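Local coordinates for protein xylulokinase (Brucella ovis, PDB 5VM1) that probably phosphorylates D-xylulose at the expense of ATP, giving D-xylulose 5-phosphate and ADP, as a member of the FGGY carbohydrate kinase family, at residues K58-A63 and R166-G171; S306-Y311 and Q320-E325. One frame throughout, in Å; residues are numbered along the deposited sequence.

How the interactions relate
Interaction 1 falls in the N-terminal half and interaction 2 in the C-terminal half of the FGGY kinase; their centres lie about 38 Å apart and they share no helix. Each brings two helices together through three side chains, and neither has a hydrogen bond across it. Interaction 1 joins helices far apart in sequence and is partly buried: buried Cys60 meets the edge of Trp168, while Arg61, nearer the surface, brings a charged guanidinium to the same indole. Interaction 2 joins consecutive helices, 305-315 and 319-326, through Leu308, Tyr311 and Leu322, all buried and meeting through carbon atoms. Polar anchoring of Arg61 and Tyr311 comes from residues outside both pairs of segments.

Interaction 1. Residues K58-A63 and R166-G171; sequences KACRTA and RLWLTG
One face of the Arg61 guanidinium is met by Trp168 CZ2, 3.6 Å above the plane and over its centre. The guanidinium and indole planes stand 71° apart, so they do not stack; Arg61 NH1 lies at the edge of the indole, in the ring plane. NH2 of Arg61 comes to 3.5 Å from Trp168 NE1, an oblique approach without a hydrogen bond. At another part of the indole edge sits Cys60, its SG 3.9 Å from Trp168 CZ3. This is an edge-on sulfur-aromatic contact, the sulfur 75° off the ring normal.

CG of Arg61 is anti to the carbonyl carbon (chi1 -84°) and packs 3.7 Å from Trp168 CZ2, before the chain bends at chi3 to carry its charged end along the indole. Cys60 also rests on Val20 of strand 19-26, and Trp168 on Trp229, so the contact ties helix 53-70 to helix 161-170 beside the N-terminal sheet. Van der Waals packing of Arg61 on Trp168 CZ2 and the edge-on sulfur contact join the pair, without charge attraction to the ring. No hydrogen bond crosses it; the charge of Arg61 is met by a salt bridge from NH1 to Glu228 outside it.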
loop_
_atom_site.group_PDB
_atom_site.type_symbol
_atom_site.label_atom_id
_atom_site.label_comp_id
_atom_site.label_asym_id
_atom_site.label_seq_id
_atom_site.Cartn_x
_atom_site.Cartn_y
_atom_site.Cartn_z
ATOM N N LYS A 58 6.984 21.524 -2.322
ATOM C CA LYS A 58 6.677 22.528 -1.306
ATOM C C LYS A 58 6.302 21.855 0.016
ATOM O O LYS A 58 6.681 22.325 1.098
ATOM C CB LYS A 58 5.568 23.476 -1.781
ATOM N N ALA A 59 5.545 20.755 -0.053
ATOM C CA ALA A 59 5.158 20.046 1.164
ATOM C C ALA A 59 6.367 19.401 1.829
ATOM O O ALA A 59 6.522 19.451 3.055
ATOM C CB ALA A 59 4.105 18.985 0.831
ATOM N N CYS A 60 7.247 18.817 1.026
ATOM C CA CYS A 60 8.452 18.199 1.553
ATOM C C CYS A 60 9.403 19.251 2.127
ATOM O O CYS A 60 10.016 19.034 3.179
ATOM C CB CYS A 60 9.098 17.372 0.441
ATOM S SG CYS A 60 10.388 16.285 0.988
ATOM N N ARG A 61 9.541 20.395 1.447
ATOM C CA ARG A 61 10.344 21.490 1.981
ATOM C C ARG A 61 9.770 22.012 3.286
ATOM O O ARG A 61 10.514 22.413 4.191
ATOM C CB ARG A 61 10.422 22.632 0.966
ATOM C CG ARG A 61 11.484 22.477 -0.095
ATOM C CD ARG A 61 11.987 23.828 -0.541
ATOM N NE ARG A 61 13.422 23.808 -0.821
ATOM C CZ ARG A 61 13.942 23.696 -2.041
ATOM N NH1 ARG A 61 15.270 23.689 -2.205
ATOM N NH2 ARG A 61 13.130 23.592 -3.094
ATOM N N THR A 62 8.444 22.034 3.392
ATOM C CA THR A 62 7.801 22.498 4.612
ATOM C C THR A 62 8.159 21.586 5.772
ATOM O O THR A 62 8.586 22.050 6.834
ATOM C CB THR A 62 6.280 22.555 4.403
ATOM O OG1 THR A 62 5.937 23.711 3.625
ATOM C CG2 THR A 62 5.512 22.574 5.728
ATOM N N ALA A 63 8.036 20.276 5.564
ATOM C CA ALA A 63 8.304 19.332 6.644
ATOM C C ALA A 63 9.798 19.229 6.959
ATOM O O ALA A 63 10.172 19.075 8.124
ATOM C CB ALA A 63 7.715 17.962 6.295
ATOM N N ARG A 166 13.045 12.035 -5.549
ATOM C CA ARG A 166 14.461 11.687 -5.588
ATOM C C ARG A 166 15.189 12.489 -6.662
ATOM O O ARG A 166 16.386 12.783 -6.519
ATOM C CB ARG A 166 14.650 10.179 -5.817
ATOM C CG ARG A 166 16.133 9.720 -5.865
ATOM C CD ARG A 166 16.373 8.582 -6.851
ATOM N NE ARG A 166 15.402 7.511 -6.634
ATOM C CZ ARG A 166 15.387 6.682 -5.588
ATOM N NH1 ARG A 166 14.434 5.757 -5.502
ATOM N NH2 ARG A 166 16.311 6.757 -4.637
ATOM N N LEU A 167 14.500 12.796 -7.768
ATOM C CA LEU A 167 15.104 13.607 -8.818
ATOM C C LEU A 167 15.426 14.992 -8.296
ATOM O O LEU A 167 16.495 15.541 -8.582
ATOM C CB LEU A 167 14.162 13.717 -10.013
ATOM C CG LEU A 167 14.618 14.584 -11.186
ATOM C CD1 LEU A 167 15.877 14.031 -11.841
ATOM C CD2 LEU A 167 13.498 14.739 -12.188
ATOM N N TRP A 168 14.513 15.562 -7.508
ATOM C CA TRP A 168 14.768 16.831 -6.836
ATOM C C TRP A 168 15.900 16.706 -5.803
ATOM O O TRP A 168 16.715 17.621 -5.658
ATOM C CB TRP A 168 13.462 17.337 -6.214
ATOM C CG TRP A 168 13.639 18.471 -5.266
ATOM C CD1 TRP A 168 14.114 19.703 -5.554
ATOM C CD2 TRP A 168 13.396 18.451 -3.843
ATOM N NE1 TRP A 168 14.164 20.469 -4.408
ATOM C CE2 TRP A 168 13.731 19.724 -3.346
ATOM C CE3 TRP A 168 12.924 17.482 -2.952
ATOM C CZ2 TRP A 168 13.605 20.060 -1.997
ATOM C CZ3 TRP A 168 12.796 17.824 -1.602
ATOM C CH2 TRP A 168 13.132 19.097 -1.144
ATOM N N LEU A 169 15.949 15.596 -5.058
ATOM C CA LEU A 169 16.941 15.422 -3.995
ATOM C C LEU A 169 18.336 15.118 -4.543
ATOM O O LEU A 169 19.330 15.671 -4.062
ATOM C CB LEU A 169 16.480 14.297 -3.067
ATOM C CG LEU A 169 15.279 14.574 -2.154
ATOM C CD1 LEU A 169 14.856 13.298 -1.428
ATOM C CD2 LEU A 169 15.654 15.653 -1.146
ATOM N N THR A 170 18.437 14.237 -5.546
ATOM C CA THR A 170 19.719 13.717 -6.003
ATOM C C THR A 170 20.091 14.119 -7.413
ATOM O O THR A 170 21.270 14.036 -7.761
ATOM C CB THR A 170 19.746 12.176 -5.980
ATOM O OG1 THR A 170 18.901 11.672 -7.025
ATOM C CG2 THR A 170 19.318 11.626 -4.638
ATOM N N GLY A 171 19.134 14.489 -8.248
ATOM C CA GLY A 171 19.443 14.769 -9.631
ATOM C C GLY A 171 19.594 13.559 -10.521
ATOM O O GLY A 171 20.031 13.712 -11.671
#

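Interaction 2. Residues S306-Y311 and Q320-E325; sequences SALEWY and QSLDRE
The contact across the helices is entirely apolar, and CD1 of Leu322 meets both Leu308 and Tyr311. Leu322 CD1 lies 3.7 Å from CD2 of Tyr311 and 4.0 Å from CE2 of the same ring, approaching the phenol obliquely. Leu322 CD1 is also 4.3 Å from Leu308 CD1, a looser touch between branch ends. Leu322 can reach both because its side chain is extended, with CD1 anti to CA (chi2 -178°). Helix 305-315 places Leu308 and Tyr311 nearly one turn apart along one flank, and from both the bond to CB points toward the segment that carries Leu322. Further side chains pack on Leu322, among them Val315 of helix 305-315, Ala317 in the short connection and Thr371 of helix 367-390.

Polar interactions lie around the contact. Tyr311 OH is hydrogen-bonded to the backbone oxygen of Arg367, while Glu325 OE1 makes a salt bridge to Arg367 NE, so both helices are fastened to the start of helix 367-390.

Residues 306-311 and 320-325 thus form part of a three-helix packing in the C-terminal region, away from the predicted active-site residues. Burial of leucine methyls and an aromatic ring probably supplies most of the cohesion between the pair, while the bonds to Arg367 probably tie the pair to helix 367-390.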
loop_
_atom_site.group_PDB
_atom_site.type_symbol
_atom_site.label_atom_id
_atom_site.label_comp_id
_atom_site.label_asym_id
_atom_site.label_seq_id
_atom_site.Cartn_x
_atom_site.Cartn_y
_atom_site.Cartn_z
ATOM N N SER A 306 -14.257 1.275 5.440
ATOM C CA SER A 306 -15.290 2.068 4.793
ATOM C C SER A 306 -16.631 1.354 4.789
ATOM O O SER A 306 -17.673 2.011 4.699
ATOM C CB SER A 306 -14.868 2.407 3.368
ATOM O OG SER A 306 -14.951 1.269 2.539
ATOM N N ALA A 307 -16.627 0.023 4.905
ATOM C CA ALA A 307 -17.878 -0.697 5.095
ATOM C C ALA A 307 -18.512 -0.337 6.430
ATOM O O ALA A 307 -19.726 -0.134 6.495
ATOM C CB ALA A 307 -17.653 -2.201 4.999
ATOM N N LEU A 308 -17.709 -0.202 7.497
ATOM C CA LEU A 308 -18.268 0.232 8.777
ATOM C C LEU A 308 -18.654 1.706 8.754
ATOM O O LEU A 308 -19.700 2.075 9.279
ATOM C CB LEU A 308 -17.294 -0.037 9.915
ATOM C CG LEU A 308 -17.839 0.344 11.295
ATOM C CD1 LEU A 308 -19.088 -0.458 11.678
ATOM C CD2 LEU A 308 -16.723 0.206 12.330
ATOM N N GLU A 309 -17.838 2.560 8.134
ATOM C CA GLU A 309 -18.240 3.950 7.932
ATOM C C GLU A 309 -19.571 4.015 7.198
ATOM O O GLU A 309 -20.467 4.773 7.585
ATOM C CB GLU A 309 -17.161 4.721 7.159
ATOM C CG GLU A 309 -16.222 5.557 8.004
ATOM C CD GLU A 309 -14.774 5.524 7.481
ATOM O OE1 GLU A 309 -14.578 5.667 6.244
ATOM O OE2 GLU A 309 -13.839 5.343 8.307
ATOM N N TRP A 310 -19.724 3.223 6.131
ATOM C CA TRP A 310 -20.981 3.251 5.396
ATOM C C TRP A 310 -22.160 2.944 6.315
ATOM O O TRP A 310 -23.136 3.707 6.363
ATOM C CB TRP A 310 -20.964 2.267 4.226
ATOM C CG TRP A 310 -22.360 2.171 3.622
ATOM C CD1 TRP A 310 -22.942 3.060 2.765
ATOM C CD2 TRP A 310 -23.340 1.147 3.862
ATOM N NE1 TRP A 310 -24.225 2.663 2.463
ATOM C CE2 TRP A 310 -24.497 1.495 3.118
ATOM C CE3 TRP A 310 -23.353 -0.029 4.628
ATOM C CZ2 TRP A 310 -25.665 0.706 3.112
ATOM C CZ3 TRP A 310 -24.510 -0.818 4.620
ATOM C CH2 TRP A 310 -25.654 -0.442 3.863
ATOM N N TYR A 311 -22.065 1.856 7.098
ATOM C CA TYR A 311 -23.168 1.470 7.971
ATOM C C TYR A 311 -23.447 2.529 9.036
ATOM O O TYR A 311 -24.615 2.777 9.388
ATOM C CB TYR A 311 -22.882 0.114 8.599
ATOM C CG TYR A 311 -23.926 -0.338 9.593
ATOM C CD1 TYR A 311 -25.233 -0.613 9.195
ATOM C CD2 TYR A 311 -23.596 -0.529 10.925
ATOM C CE1 TYR A 311 -26.183 -1.034 10.125
ATOM C CE2 TYR A 311 -24.522 -0.932 11.845
ATOM C CZ TYR A 311 -25.809 -1.185 11.455
ATOM O OH TYR A 311 -26.708 -1.592 12.417
ATOM N N GLN A 320 -16.854 4.469 16.319
ATOM C CA GLN A 320 -16.420 4.271 17.697
ATOM C C GLN A 320 -17.612 4.004 18.614
ATOM O O GLN A 320 -17.494 3.221 19.564
ATOM C CB GLN A 320 -15.575 5.453 18.156
ATOM C CG GLN A 320 -14.285 5.618 17.337
ATOM C CD GLN A 320 -14.519 6.204 15.924
ATOM O OE1 GLN A 320 -15.407 7.031 15.723
ATOM N NE2 GLN A 320 -13.725 5.765 14.952
ATOM N N SER A 321 -18.770 4.631 18.348
ATOM C CA SER A 321 -19.964 4.330 19.141
ATOM C C SER A 321 -20.510 2.950 18.805
ATOM O O SER A 321 -20.908 2.203 19.704
ATOM C CB SER A 321 -21.061 5.380 18.930
ATOM O OG SER A 321 -20.547 6.699 18.935
ATOM N N LEU A 322 -20.540 2.589 17.521
ATOM C CA LEU A 322 -20.981 1.245 17.167
ATOM C C LEU A 322 -20.053 0.197 17.784
ATOM O O LEU A 322 -20.525 -0.756 18.414
ATOM C CB LEU A 322 -21.049 1.110 15.639
ATOM C CG LEU A 322 -22.121 1.999 14.986
ATOM C CD1 LEU A 322 -22.199 1.822 13.472
ATOM C CD2 LEU A 322 -23.498 1.775 15.622
ATOM N N ASP A 323 -18.732 0.424 17.713
ATOM C CA ASP A 323 -17.772 -0.469 18.353
ATOM C C ASP A 323 -17.953 -0.463 19.877
ATOM O O ASP A 323 -17.930 -1.523 20.521
ATOM C CB ASP A 323 -16.346 -0.058 17.963
ATOM C CG ASP A 323 -15.273 -0.914 18.636
ATOM O OD1 ASP A 323 -15.128 -2.086 18.238
ATOM O OD2 ASP A 323 -14.575 -0.425 19.559
ATOM N N ARG A 324 -18.178 0.717 20.467
ATOM C CA ARG A 324 -18.451 0.779 21.901
ATOM C C ARG A 324 -19.763 0.074 22.261
ATOM O O ARG A 324 -19.857 -0.564 23.312
ATOM C CB ARG A 324 -18.464 2.229 22.378
ATOM C CG ARG A 324 -18.187 2.383 23.859
ATOM C CD ARG A 324 -18.507 3.805 24.354
ATOM N NE ARG A 324 -19.705 4.334 23.713
ATOM C CZ ARG A 324 -20.941 4.174 24.177
ATOM N NH1 ARG A 324 -21.159 3.509 25.307
ATOM N NH2 ARG A 324 -21.963 4.683 23.504
ATOM N N GLU A 325 -20.783 0.157 21.398
ATOM C CA GLU A 325 -22.056 -0.503 21.700
ATOM C C GLU A 325 -21.932 -2.019 21.612
ATOM O O GLU A 325 -22.496 -2.735 22.441
ATOM C CB GLU A 325 -23.155 0.007 20.765
ATOM C CG GLU A 325 -24.537 -0.653 20.950
ATOM C CD GLU A 325 -25.578 -0.115 19.968
ATOM O OE1 GLU A 325 -25.224 0.157 18.800
ATOM O OE2 GLU A 325 -26.744 0.084 20.372
#